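Local coordinates for protein elongation factor G (Thermus thermophilus, PDB 2DY1) that probably acts as a GTP-hydrolysing translation elongation factor and holds GTP with a magnesium ion in its N-terminal nucleotide-binding domain, at residues K22-E27 and G40-G45; L30-A35 and I259-L264; T47-T52 and R59-T64; T134-G139 and V250-G255. All coordinates share one frame; numbering follows the deposited sequence.

Interaction 1 (K22-E27 and G40-G45); sequences KTTLTE and GRVEEG. With MG (magnesium ion), chain B; GTP (guanosine-5'-triphosphate), chain C.
Thr23 stands with OG1 beside its backbone N and its methyl anti to that N (chi1 -62°), which sends CG2 toward Val42 and OG1 to the magnesium ion. CG2 meets Val42 CG2 at 3.8 Å, the two side chains crossing at about a right angle, and Val42 CG2 also lies 3.3 Å from GTP O2A. Farther along the helix, Glu27 reaches the start of the loop: Gly40 N donates to OE2 at 2.7 Å, onto the anti lone pair, with a bent N-H...O angle of 146°. Lys36 pairs with the same oxygen, while OE1 takes the N-H of Thr48. A water between the segments donates to Thr24 OG1 and accepts from Val42 N. Thr24 itself grips the alpha phosphate twice, through its N and through OG1, which is 2.7 Å from GTP O1A. Lys22 and Thr23 belong to the P-loop (Walker A motif), and Lys22 NZ bridges O3G and O1B of GTP. Asp80 accepts a hydrogen bond from Thr23 OG1 and so helps orient it on the metal. The lysine ammonium, the magnesium and the helix-start amides together probably offset much of the triphosphate's negative charge.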
# COMPACT_ATOMS: atom_id res chain seq x y z
N LYS A 22 -6.30 -15.23 -10.00
CA LYS A 22 -5.13 -15.66 -9.23
C LYS A 22 -5.40 -16.77 -8.22
O LYS A 22 -4.75 -17.82 -8.22
CB LYS A 22 -4.53 -14.45 -8.50
CG LYS A 22 -4.03 -13.32 -9.45
CD LYS A 22 -3.47 -12.12 -8.67
CE LYS A 22 -4.49 -11.44 -7.76
NZ LYS A 22 -5.54 -10.66 -8.49
N THR A 23 -6.38 -16.56 -7.35
CA THR A 23 -6.65 -17.56 -6.34
C THR A 23 -7.20 -18.83 -6.95
O THR A 23 -6.92 -19.92 -6.49
CB THR A 23 -7.60 -16.97 -5.30
OG1 THR A 23 -6.93 -15.86 -4.68
CG2 THR A 23 -7.98 -18.02 -4.22
N THR A 24 -7.98 -18.69 -8.02
CA THR A 24 -8.54 -19.85 -8.69
C THR A 24 -7.42 -20.69 -9.34
O THR A 24 -7.44 -21.93 -9.34
CB THR A 24 -9.58 -19.39 -9.71
OG1 THR A 24 -10.65 -18.72 -9.01
CG2 THR A 24 -10.17 -20.57 -10.47
N LEU A 25 -6.42 -20.00 -9.88
CA LEU A 25 -5.29 -20.70 -10.47
C LEU A 25 -4.48 -21.39 -9.36
O LEU A 25 -4.03 -22.53 -9.51
CB LEU A 25 -4.40 -19.69 -11.21
CG LEU A 25 -3.29 -20.23 -12.08
CD1 LEU A 25 -3.86 -21.17 -13.16
CD2 LEU A 25 -2.58 -19.04 -12.73
N THR A 26 -4.33 -20.68 -8.25
CA THR A 26 -3.58 -21.22 -7.11
C THR A 26 -4.25 -22.50 -6.61
O THR A 26 -3.60 -23.50 -6.34
CB THR A 26 -3.50 -20.16 -5.98
OG1 THR A 26 -2.81 -19.00 -6.48
CG2 THR A 26 -2.76 -20.71 -4.76
N GLU A 27 -5.58 -22.44 -6.47
CA GLU A 27 -6.36 -23.62 -6.06
C GLU A 27 -6.15 -24.78 -7.02
O GLU A 27 -5.97 -25.92 -6.60
CB GLU A 27 -7.86 -23.30 -6.05
CG GLU A 27 -8.45 -22.77 -4.76
CD GLU A 27 -8.14 -23.65 -3.55
OE1 GLU A 27 -7.27 -23.22 -2.80
OE2 GLU A 27 -8.73 -24.74 -3.36
N GLY A 40 -10.94 -26.03 -4.21
CA GLY A 40 -11.96 -25.22 -3.56
C GLY A 40 -12.37 -24.13 -4.54
O GLY A 40 -11.81 -24.04 -5.63
N ARG A 41 -13.32 -23.29 -4.14
CA ARG A 41 -13.84 -22.24 -4.98
C ARG A 41 -14.00 -20.94 -4.21
O ARG A 41 -14.49 -20.94 -3.08
CB ARG A 41 -15.21 -22.68 -5.55
CG ARG A 41 -15.07 -23.97 -6.34
CD ARG A 41 -16.36 -24.54 -6.91
NE ARG A 41 -16.13 -25.10 -8.24
CZ ARG A 41 -15.34 -26.14 -8.50
NH1 ARG A 41 -15.18 -26.55 -9.75
NH2 ARG A 41 -14.76 -26.85 -7.52
N VAL A 42 -13.61 -19.84 -4.82
CA VAL A 42 -13.73 -18.53 -4.17
C VAL A 42 -15.19 -18.24 -3.82
O VAL A 42 -15.49 -17.78 -2.72
CB VAL A 42 -13.19 -17.41 -5.08
CG1 VAL A 42 -13.59 -16.05 -4.55
CG2 VAL A 42 -11.67 -17.52 -5.19
N GLU A 43 -16.09 -18.54 -4.75
CA GLU A 43 -17.52 -18.30 -4.54
C GLU A 43 -18.13 -19.14 -3.41
O GLU A 43 -19.26 -18.87 -2.97
CB GLU A 43 -18.28 -18.54 -5.85
CG GLU A 43 -18.27 -19.99 -6.28
CD GLU A 43 -17.18 -20.35 -7.30
OE1 GLU A 43 -16.08 -19.74 -7.29
OE2 GLU A 43 -17.45 -21.29 -8.10
N GLU A 44 -17.41 -20.16 -2.93
CA GLU A 44 -17.91 -21.00 -1.83
C GLU A 44 -17.08 -20.84 -0.55
O GLU A 44 -17.34 -21.50 0.44
CB GLU A 44 -17.94 -22.47 -2.24
CG GLU A 44 -18.87 -22.72 -3.43
CD GLU A 44 -18.93 -24.17 -3.87
OE1 GLU A 44 -19.40 -24.42 -5.00
OE2 GLU A 44 -18.53 -25.07 -3.10
N GLY A 45 -16.07 -19.97 -0.59
CA GLY A 45 -15.21 -19.74 0.56
C GLY A 45 -14.32 -20.91 0.94
O GLY A 45 -13.84 -20.99 2.08
MG MG B . -7.39 -13.79 -4.91
PG GTP C . -8.50 -10.97 -6.21
O1G GTP C . -9.82 -10.27 -5.62
O2G GTP C . -7.83 -11.87 -5.06
O3G GTP C . -7.54 -10.01 -6.79
O3B GTP C . -9.11 -11.97 -7.31
PB GTP C . -8.33 -13.20 -7.97
O1B GTP C . -7.40 -12.68 -9.00
O2B GTP C . -7.76 -14.06 -6.91
O3A GTP C . -9.50 -13.93 -8.79
PA GTP C . -10.36 -15.16 -8.22
O1A GTP C . -9.56 -16.39 -8.30
O2A GTP C . -10.94 -14.77 -6.91
O5' GTP C . -11.55 -15.28 -9.30
C5' GTP C . -12.58 -14.29 -9.30
C4' GTP C . -13.77 -14.79 -10.12
O4' GTP C . -13.25 -15.18 -11.41
C3' GTP C . -14.35 -16.05 -9.49
O3' GTP C . -15.75 -16.11 -9.77
C2' GTP C . -13.61 -17.17 -10.23
O2' GTP C . -14.44 -18.34 -10.27
C1' GTP C . -13.59 -16.55 -11.63
N9 GTP C . -12.57 -17.17 -12.52
C8 GTP C . -11.28 -17.30 -12.25
N7 GTP C . -10.64 -17.77 -13.32
C5 GTP C . -11.55 -17.94 -14.28
C6 GTP C . -11.47 -18.39 -15.60
O6 GTP C . -10.40 -18.70 -16.12
N1 GTP C . -12.66 -18.47 -16.34
C2 GTP C . -13.87 -18.08 -15.77
N2 GTP C . -15.00 -18.15 -16.48
N3 GTP C . -13.90 -17.64 -14.50
C4 GTP C . -12.78 -17.57 -13.77
O HOH W 1 -12.35 -20.21 -7.44
O HOH W 2 -9.37 -14.34 -4.49
O HOH W 3 -5.36 -13.46 -5.30

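Interaction 2 (L30-A35 and I259-L264); sequences LYKTGA and IGVLPL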
# COMPACT_ATOMS: atom_id res chain seq x y z
N LEU A 30 -2.76 -26.30 -6.46
CA LEU A 30 -2.72 -27.10 -5.23
C LEU A 30 -3.42 -28.45 -5.46
O LEU A 30 -2.93 -29.52 -5.04
CB LEU A 30 -3.39 -26.35 -4.07
CG LEU A 30 -2.58 -25.15 -3.56
CD1 LEU A 30 -3.44 -24.25 -2.67
CD2 LEU A 30 -1.38 -25.67 -2.76
N TYR A 31 -4.55 -28.41 -6.15
CA TYR A 31 -5.28 -29.64 -6.43
C TYR A 31 -4.53 -30.56 -7.40
O TYR A 31 -4.33 -31.75 -7.10
CB TYR A 31 -6.68 -29.33 -7.01
CG TYR A 31 -7.38 -30.55 -7.56
CD1 TYR A 31 -7.58 -30.70 -8.93
CD2 TYR A 31 -7.78 -31.59 -6.72
CE1 TYR A 31 -8.16 -31.86 -9.45
CE2 TYR A 31 -8.36 -32.75 -7.23
CZ TYR A 31 -8.54 -32.87 -8.59
OH TYR A 31 -9.11 -34.03 -9.09
N LYS A 32 -4.05 -30.00 -8.51
CA LYS A 32 -3.39 -30.83 -9.51
C LYS A 32 -2.08 -31.46 -9.06
O LYS A 32 -1.72 -32.52 -9.56
CB LYS A 32 -3.17 -30.04 -10.81
CG LYS A 32 -4.44 -29.77 -11.61
CD LYS A 32 -5.10 -31.06 -12.06
CE LYS A 32 -4.99 -31.24 -13.56
NZ LYS A 32 -5.45 -32.59 -13.97
N THR A 33 -1.39 -30.81 -8.13
CA THR A 33 -0.13 -31.36 -7.60
C THR A 33 -0.40 -32.31 -6.44
O THR A 33 0.53 -32.94 -5.93
CB THR A 33 0.84 -30.25 -7.12
OG1 THR A 33 0.20 -29.44 -6.13
CG2 THR A 33 1.29 -29.36 -8.29
N GLY A 34 -1.65 -32.38 -5.99
CA GLY A 34 -1.99 -33.30 -4.92
C GLY A 34 -1.84 -32.75 -3.51
O GLY A 34 -1.91 -33.52 -2.54
N ALA A 35 -1.65 -31.43 -3.39
CA ALA A 35 -1.49 -30.80 -2.07
C ALA A 35 -2.80 -30.79 -1.28
O ALA A 35 -2.79 -30.66 -0.05
CB ALA A 35 -0.97 -29.38 -2.22
N ILE A 259 -7.46 -25.85 -17.53
CA ILE A 259 -6.70 -25.94 -18.76
C ILE A 259 -5.30 -25.35 -18.55
O ILE A 259 -5.17 -24.22 -18.06
CB ILE A 259 -7.39 -25.16 -19.91
CG1 ILE A 259 -8.68 -25.89 -20.33
CG2 ILE A 259 -6.43 -25.01 -21.11
CD1 ILE A 259 -9.52 -25.09 -21.36
N GLY A 260 -4.27 -26.12 -18.89
CA GLY A 260 -2.89 -25.63 -18.80
C GLY A 260 -2.28 -25.39 -17.44
O GLY A 260 -1.28 -24.70 -17.34
N VAL A 261 -2.86 -25.99 -16.41
CA VAL A 261 -2.34 -25.77 -15.06
C VAL A 261 -0.95 -26.37 -14.82
O VAL A 261 -0.04 -25.64 -14.41
CB VAL A 261 -3.36 -26.29 -14.01
CG1 VAL A 261 -2.81 -26.16 -12.58
CG2 VAL A 261 -4.62 -25.48 -14.12
N LEU A 262 -0.77 -27.66 -15.07
CA LEU A 262 0.55 -28.24 -14.84
C LEU A 262 1.55 -27.69 -15.87
O LEU A 262 2.71 -27.50 -15.55
CB LEU A 262 0.49 -29.78 -14.80
CG LEU A 262 -0.28 -30.27 -13.54
CD1 LEU A 262 -0.37 -31.80 -13.53
CD2 LEU A 262 0.43 -29.77 -12.26
N PRO A 263 1.11 -27.46 -17.12
CA PRO A 263 2.07 -26.90 -18.08
C PRO A 263 2.59 -25.52 -17.59
O PRO A 263 3.74 -25.15 -17.84
CB PRO A 263 1.25 -26.77 -19.36
CG PRO A 263 0.39 -28.00 -19.28
CD PRO A 263 -0.05 -28.03 -17.82
N LEU A 264 1.73 -24.75 -16.91
CA LEU A 264 2.14 -23.45 -16.37
C LEU A 264 3.21 -23.66 -15.30
O LEU A 264 4.19 -22.92 -15.22
CB LEU A 264 0.94 -22.71 -15.76
CG LEU A 264 1.27 -21.46 -14.94
CD1 LEU A 264 1.86 -20.40 -15.85
CD2 LEU A 264 0.01 -20.92 -14.26
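No ring or other flat group takes part where Lys32 and Thr33 meet Val261 and Leu262; methyl and methylene groups do all the touching, and the nearby ring of Phe71, from strand 65-71, packs on Leu262. This is helix-to-helix packing in the P-loop GTPase domain: the last part of the helix that follows the P-loop rests against the first turn of helix 261-271. Leu262 sets its CD2 branch against two neighbours, 3.9 Å from Lys32 CB and 4.1 Å from Thr33 CG2. Val261 CG1 meets Lys32 CG at 4.1 Å, the two side chains crossing at a slant. Beyond CG the lysine turns off, bent at chi2 (-62°) and again at chi3, and carries NZ away from the valine and leucine to the carbonyl O of Gly186. Thr33 keeps its methyl for the contact and its OG1 for the carbonyl O of Leu29, one turn back. Ala28 and Leu29 back Val261. Gly260 is the N-cap of its helix, and Gly34, with positive phi, closes the other in a Schellman motif, where Ala35 N donates to Leu30 O at 2.8 Å.

Interaction 3 (T47-T52 and R59-T64); sequences TTTDYT and RTTVRT. With MG (magnesium ion), chain B; GTP (guanosine-5'-triphosphate), chain C.
The switch 1 region of the GTPase domain folds on itself here, Asp50 meeting Thr61 beside the magnesium ion. Thr61 OG1 binds the metal and donates to Asp50 OD1 at 2.7 Å, entering on the syn lone pair, the side of the other oxygen. A chi1 of -65° sets Asp50 CG beside its backbone N, and from there the carboxylate reaches the hydroxyl, the two side chains crossing at about a right angle. OD2 takes a hydrogen bond at 2.7 Å from a water bound to the magnesium, and that water also donates to GTP O2A; the carboxylate thus holds two of the metal's ligands from the second shell. An alanine in place of Asp50 would probably leave the Thr61 hydroxyl without its acceptor and the water with GTP O2A alone of the two, so that both could turn more freely on the metal. Thr61 N adds a bond to GTP O2G, 3.0 Å long with an angle of 151°. Thr61 CG2 packs against Thr49 CG2 at 3.8 Å, while Thr49 OG1 turns to Asp80. Arg63 CG lies 4.3 Å from Thr52 CG2, and its NE bonds Gln292 on strand 285-294. A switch 1 threonine joining magnesium to the gamma phosphate is the hallmark of the ordered, GTP-bound state of P-loop GTPases.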
# COMPACT_ATOMS: atom_id res chain seq x y z
N THR A 47 -11.26 -21.86 -0.59
CA THR A 47 -9.89 -21.85 -1.09
C THR A 47 -8.90 -21.78 0.06
O THR A 47 -9.22 -21.33 1.16
CB THR A 47 -9.60 -20.64 -2.01
OG1 THR A 47 -9.63 -19.42 -1.26
CG2 THR A 47 -10.63 -20.56 -3.14
N THR A 48 -7.68 -22.23 -0.22
CA THR A 48 -6.60 -22.19 0.75
C THR A 48 -6.16 -20.76 1.05
O THR A 48 -5.93 -20.41 2.21
CB THR A 48 -5.40 -23.01 0.20
OG1 THR A 48 -5.78 -24.39 0.16
CG2 THR A 48 -4.15 -22.86 1.07
N THR A 49 -6.04 -19.91 0.01
CA THR A 49 -5.61 -18.53 0.22
C THR A 49 -6.58 -17.67 1.01
O THR A 49 -6.23 -17.02 1.98
CB THR A 49 -5.39 -17.79 -1.10
OG1 THR A 49 -4.42 -18.49 -1.86
CG2 THR A 49 -4.91 -16.35 -0.85
N ASP A 50 -7.82 -17.64 0.54
CA ASP A 50 -8.80 -16.81 1.18
C ASP A 50 -9.47 -17.50 2.36
O ASP A 50 -10.49 -18.17 2.22
CB ASP A 50 -9.82 -16.36 0.11
CG ASP A 50 -9.20 -15.45 -0.97
OD1 ASP A 50 -8.06 -14.94 -0.78
OD2 ASP A 50 -9.87 -15.19 -2.00
N TYR A 51 -8.87 -17.33 3.54
CA TYR A 51 -9.40 -17.97 4.74
C TYR A 51 -9.81 -17.00 5.86
O TYR A 51 -10.57 -17.40 6.74
CB TYR A 51 -8.40 -19.00 5.28
CG TYR A 51 -7.15 -18.40 5.89
CD1 TYR A 51 -7.17 -17.89 7.20
CD2 TYR A 51 -5.97 -18.29 5.16
CE1 TYR A 51 -6.06 -17.31 7.77
CE2 TYR A 51 -4.85 -17.70 5.72
CZ TYR A 51 -4.88 -17.21 7.02
OH TYR A 51 -3.74 -16.66 7.59
N THR A 52 -9.33 -15.76 5.86
CA THR A 52 -9.76 -14.85 6.92
C THR A 52 -11.20 -14.42 6.65
O THR A 52 -11.69 -14.50 5.52
CB THR A 52 -8.91 -13.57 7.00
OG1 THR A 52 -9.07 -12.82 5.78
CG2 THR A 52 -7.44 -13.91 7.23
N ARG A 59 -14.96 -11.55 -0.83
CA ARG A 59 -14.63 -12.39 -1.98
C ARG A 59 -13.43 -11.84 -2.76
O ARG A 59 -13.46 -11.72 -3.98
CB ARG A 59 -15.86 -12.54 -2.90
CG ARG A 59 -17.03 -13.31 -2.25
CD ARG A 59 -16.66 -14.78 -2.05
NE ARG A 59 -17.79 -15.68 -1.79
CZ ARG A 59 -17.97 -16.37 -0.66
NH1 ARG A 59 -17.11 -16.27 0.35
NH2 ARG A 59 -18.97 -17.24 -0.57
N THR A 60 -12.38 -11.48 -2.02
CA THR A 60 -11.17 -10.94 -2.63
C THR A 60 -10.01 -11.30 -1.71
O THR A 60 -10.19 -11.46 -0.51
CB THR A 60 -11.27 -9.41 -2.82
OG1 THR A 60 -10.15 -8.94 -3.60
CG2 THR A 60 -11.26 -8.69 -1.48
N THR A 61 -8.82 -11.44 -2.27
CA THR A 61 -7.67 -11.76 -1.45
C THR A 61 -7.20 -10.52 -0.70
O THR A 61 -6.58 -9.61 -1.25
CB THR A 61 -6.56 -12.34 -2.37
OG1 THR A 61 -7.04 -13.57 -2.90
CG2 THR A 61 -5.26 -12.61 -1.59
N VAL A 62 -7.50 -10.50 0.60
CA VAL A 62 -7.13 -9.39 1.48
C VAL A 62 -5.72 -9.62 2.00
O VAL A 62 -4.97 -8.66 2.24
CB VAL A 62 -8.12 -9.33 2.67
CG1 VAL A 62 -7.67 -8.30 3.71
CG2 VAL A 62 -9.51 -9.02 2.14
N ARG A 63 -5.37 -10.90 2.17
CA ARG A 63 -4.07 -11.28 2.71
C ARG A 63 -3.42 -12.32 1.83
O ARG A 63 -4.05 -13.31 1.43
CB ARG A 63 -4.24 -11.88 4.10
CG ARG A 63 -5.01 -11.00 5.11
CD ARG A 63 -4.31 -9.70 5.40
NE ARG A 63 -3.06 -9.95 6.12
CZ ARG A 63 -2.15 -9.01 6.38
NH1 ARG A 63 -2.34 -7.76 5.99
NH2 ARG A 63 -1.04 -9.33 7.05
N THR A 64 -2.15 -12.09 1.50
CA THR A 64 -1.39 -13.04 0.71
C THR A 64 -1.40 -14.43 1.33
O THR A 64 -1.21 -14.58 2.55
CB THR A 64 0.06 -12.56 0.61
OG1 THR A 64 0.08 -11.26 0.02
CG2 THR A 64 0.92 -13.55 -0.21
MG MG B . -7.39 -13.79 -4.91
PG GTP C . -8.50 -10.97 -6.21
O1G GTP C . -9.82 -10.27 -5.62
O2G GTP C . -7.83 -11.87 -5.06
O3G GTP C . -7.54 -10.01 -6.79
O3B GTP C . -9.11 -11.97 -7.31
PB GTP C . -8.33 -13.20 -7.97
O1B GTP C . -7.40 -12.68 -9.00
O2B GTP C . -7.76 -14.06 -6.91
O3A GTP C . -9.50 -13.93 -8.79
PA GTP C . -10.36 -15.16 -8.22
O1A GTP C . -9.56 -16.39 -8.30
O2A GTP C . -10.94 -14.77 -6.91
O5' GTP C . -11.55 -15.28 -9.30
C5' GTP C . -12.58 -14.29 -9.30
C4' GTP C . -13.77 -14.79 -10.12
O4' GTP C . -13.25 -15.18 -11.41
C3' GTP C . -14.35 -16.05 -9.49
O3' GTP C . -15.75 -16.11 -9.77
C2' GTP C . -13.61 -17.17 -10.23
O2' GTP C . -14.44 -18.34 -10.27
C1' GTP C . -13.59 -16.55 -11.63
N9 GTP C . -12.57 -17.17 -12.52
C8 GTP C . -11.28 -17.30 -12.25
N7 GTP C . -10.64 -17.77 -13.32
C5 GTP C . -11.55 -17.94 -14.28
C6 GTP C . -11.47 -18.39 -15.60
O6 GTP C . -10.40 -18.70 -16.12
N1 GTP C . -12.66 -18.47 -16.34
C2 GTP C . -13.87 -18.08 -15.77
N2 GTP C . -15.00 -18.15 -16.48
N3 GTP C . -13.90 -17.64 -14.50
C4 GTP C . -12.78 -17.57 -13.77
O HOH W 4 -4.24 -15.65 3.21
O HOH W 5 -6.78 -13.62 1.38
O HOH W 2 -9.37 -14.34 -4.49
O HOH W 6 -2.62 -15.09 5.41
O HOH W 3 -5.36 -13.46 -5.30

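Interaction 4 (T134-G139 and V250-G255); sequences TKLDKG and VALASG. With GTP (guanosine-5'-triphosphate), chain C.
Leu136 lays its CD2 methyl on Leu252 CD1 at 3.9 Å, the two side chains crossing at about a right angle, with Pro162 of strand 156-165 touching both. Beside this apolar patch the backbones come close, and Thr134 CA points its hydrogen at Ala253 O across 3.5 Å. Thr134 OG1 turns instead to the carbonyl O of Ser20, tying the loop to the phosphate-binding segment. Residues 134-137 form the TKLD version of the NKxD guanine-recognition motif, and Ser254 opens the second base-reading loop of the GTPase fold. Asp137 faces the Watson-Crick edge of guanine with both oxygens: GTP N1 donates to OD1 at 2.7 Å, nearly straight at 170°, and N2 donates to OD2 at 2.9 Å with a more bent 147°. With an asparagine in its place, one of those two donors would probably face an N-H in place of an acceptor, and the double grip on the base would be lost. The keto oxygen O6 is held twice, by Ser254 OG at 2.6 Å and by Lys135 N at 3.0 Å. Ser254 OG, anti to its own backbone N (chi1 165°), also accepts from Arg257 N, which fixes its rotation. Over one face of the purine runs the extended chain of Lys135, CG sitting 3.4 Å from GTP C6, before NZ reaches the carbonyl O of Gly19.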
# COMPACT_ATOMS: atom_id res chain seq x y z
N THR A 134 -5.79 -15.61 -18.26
CA THR A 134 -6.92 -16.35 -17.71
C THR A 134 -8.23 -15.95 -18.37
O THR A 134 -8.28 -15.02 -19.17
CB THR A 134 -7.09 -16.03 -16.24
OG1 THR A 134 -7.30 -14.61 -16.11
CG2 THR A 134 -5.82 -16.45 -15.46
N LYS A 135 -9.29 -16.67 -18.02
CA LYS A 135 -10.65 -16.37 -18.48
C LYS A 135 -10.90 -16.32 -19.99
O LYS A 135 -11.88 -15.70 -20.44
CB LYS A 135 -11.10 -15.04 -17.85
CG LYS A 135 -11.10 -15.06 -16.33
CD LYS A 135 -11.76 -13.79 -15.76
CE LYS A 135 -11.99 -13.89 -14.25
NZ LYS A 135 -12.82 -12.75 -13.70
N LEU A 136 -10.05 -16.96 -20.79
CA LEU A 136 -10.31 -16.94 -22.23
C LEU A 136 -11.63 -17.66 -22.54
O LEU A 136 -12.24 -17.41 -23.59
CB LEU A 136 -9.15 -17.58 -23.00
CG LEU A 136 -9.23 -17.48 -24.53
CD1 LEU A 136 -9.17 -16.02 -24.95
CD2 LEU A 136 -8.09 -18.27 -25.18
N ASP A 137 -12.10 -18.51 -21.63
CA ASP A 137 -13.35 -19.25 -21.85
C ASP A 137 -14.54 -18.31 -21.89
O ASP A 137 -15.63 -18.69 -22.36
CB ASP A 137 -13.57 -20.32 -20.78
CG ASP A 137 -13.59 -19.74 -19.37
OD1 ASP A 137 -12.60 -19.07 -18.99
OD2 ASP A 137 -14.60 -19.96 -18.65
N LYS A 138 -14.36 -17.09 -21.41
CA LYS A 138 -15.44 -16.13 -21.44
C LYS A 138 -15.63 -15.48 -22.82
O LYS A 138 -16.57 -14.72 -23.02
CB LYS A 138 -15.25 -15.10 -20.32
CG LYS A 138 -15.21 -15.78 -18.95
CD LYS A 138 -15.15 -14.82 -17.77
CE LYS A 138 -16.52 -14.25 -17.43
NZ LYS A 138 -16.44 -13.36 -16.23
N GLY A 139 -14.74 -15.78 -23.78
CA GLY A 139 -14.91 -15.28 -25.15
C GLY A 139 -14.02 -14.27 -25.86
O GLY A 139 -14.32 -13.89 -27.01
N VAL A 250 4.52 -15.44 -22.17
CA VAL A 250 3.07 -15.32 -22.01
C VAL A 250 2.48 -16.73 -22.12
O VAL A 250 2.59 -17.39 -23.16
CB VAL A 250 2.44 -14.43 -23.10
CG1 VAL A 250 0.92 -14.31 -22.88
CG2 VAL A 250 3.07 -13.05 -23.08
N ALA A 251 1.86 -17.18 -21.04
CA ALA A 251 1.25 -18.49 -20.98
C ALA A 251 -0.27 -18.34 -20.91
O ALA A 251 -0.78 -17.27 -20.59
CB ALA A 251 1.76 -19.24 -19.74
N LEU A 252 -0.95 -19.43 -21.22
CA LEU A 252 -2.40 -19.46 -21.18
C LEU A 252 -2.82 -20.55 -20.21
O LEU A 252 -2.42 -21.71 -20.37
CB LEU A 252 -2.91 -19.77 -22.60
CG LEU A 252 -4.37 -19.83 -23.02
CD1 LEU A 252 -5.11 -18.54 -22.67
CD2 LEU A 252 -4.38 -20.07 -24.53
N ALA A 253 -3.63 -20.20 -19.20
CA ALA A 253 -4.10 -21.21 -18.25
C ALA A 253 -5.33 -20.69 -17.53
O ALA A 253 -5.50 -19.49 -17.38
CB ALA A 253 -2.99 -21.55 -17.22
N SER A 254 -6.19 -21.62 -17.11
CA SER A 254 -7.40 -21.25 -16.38
C SER A 254 -7.62 -22.28 -15.28
O SER A 254 -7.65 -23.47 -15.53
CB SER A 254 -8.62 -21.26 -17.29
OG SER A 254 -9.81 -21.25 -16.51
N GLY A 255 -7.75 -21.80 -14.04
CA GLY A 255 -8.00 -22.75 -12.96
C GLY A 255 -9.46 -23.17 -12.94
O GLY A 255 -9.80 -24.22 -12.43
PG GTP C . -8.50 -10.97 -6.21
O1G GTP C . -9.82 -10.27 -5.62
O2G GTP C . -7.83 -11.87 -5.06
O3G GTP C . -7.54 -10.01 -6.79
O3B GTP C . -9.11 -11.97 -7.31
PB GTP C . -8.33 -13.20 -7.97
O1B GTP C . -7.40 -12.68 -9.00
O2B GTP C . -7.76 -14.06 -6.91
O3A GTP C . -9.50 -13.93 -8.79
PA GTP C . -10.36 -15.16 -8.22
O1A GTP C . -9.56 -16.39 -8.30
O2A GTP C . -10.94 -14.77 -6.91
O5' GTP C . -11.55 -15.28 -9.30
C5' GTP C . -12.58 -14.29 -9.30
C4' GTP C . -13.77 -14.79 -10.12
O4' GTP C . -13.25 -15.18 -11.41
C3' GTP C . -14.35 -16.05 -9.49
O3' GTP C . -15.75 -16.11 -9.77
C2' GTP C . -13.61 -17.17 -10.23
O2' GTP C . -14.44 -18.34 -10.27
C1' GTP C . -13.59 -16.55 -11.63
N9 GTP C . -12.57 -17.17 -12.52
C8 GTP C . -11.28 -17.30 -12.25
N7 GTP C . -10.64 -17.77 -13.32
C5 GTP C . -11.55 -17.94 -14.28
C6 GTP C . -11.47 -18.39 -15.60
O6 GTP C . -10.40 -18.70 -16.12
N1 GTP C . -12.66 -18.47 -16.34
C2 GTP C . -13.87 -18.08 -15.77
N2 GTP C . -15.00 -18.15 -16.48
N3 GTP C . -13.90 -17.64 -14.50
C4 GTP C . -12.78 -17.57 -13.77

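Overall arrangement
From the N terminus, helix 22-32 enters two contacts. Interaction 1 joins its start to the loop that follows and closes a short connection; interaction 2 begins near the helix's other end, before that loop is closed, and crosses interaction 1 by reaching forward to helix 261-271. Within the long span of interaction 2 nest interaction 3, which folds the chain around helix 53-57, and interaction 4, which brings the ends of strands 129-134 and 248-252 together. Interactions 1 and 3 share the magnesium ion and two waters, and interaction 4 holds the far, guanine end of the same GTP. Ile259 O meets Ser254 N, joining interaction 2 to interaction 4.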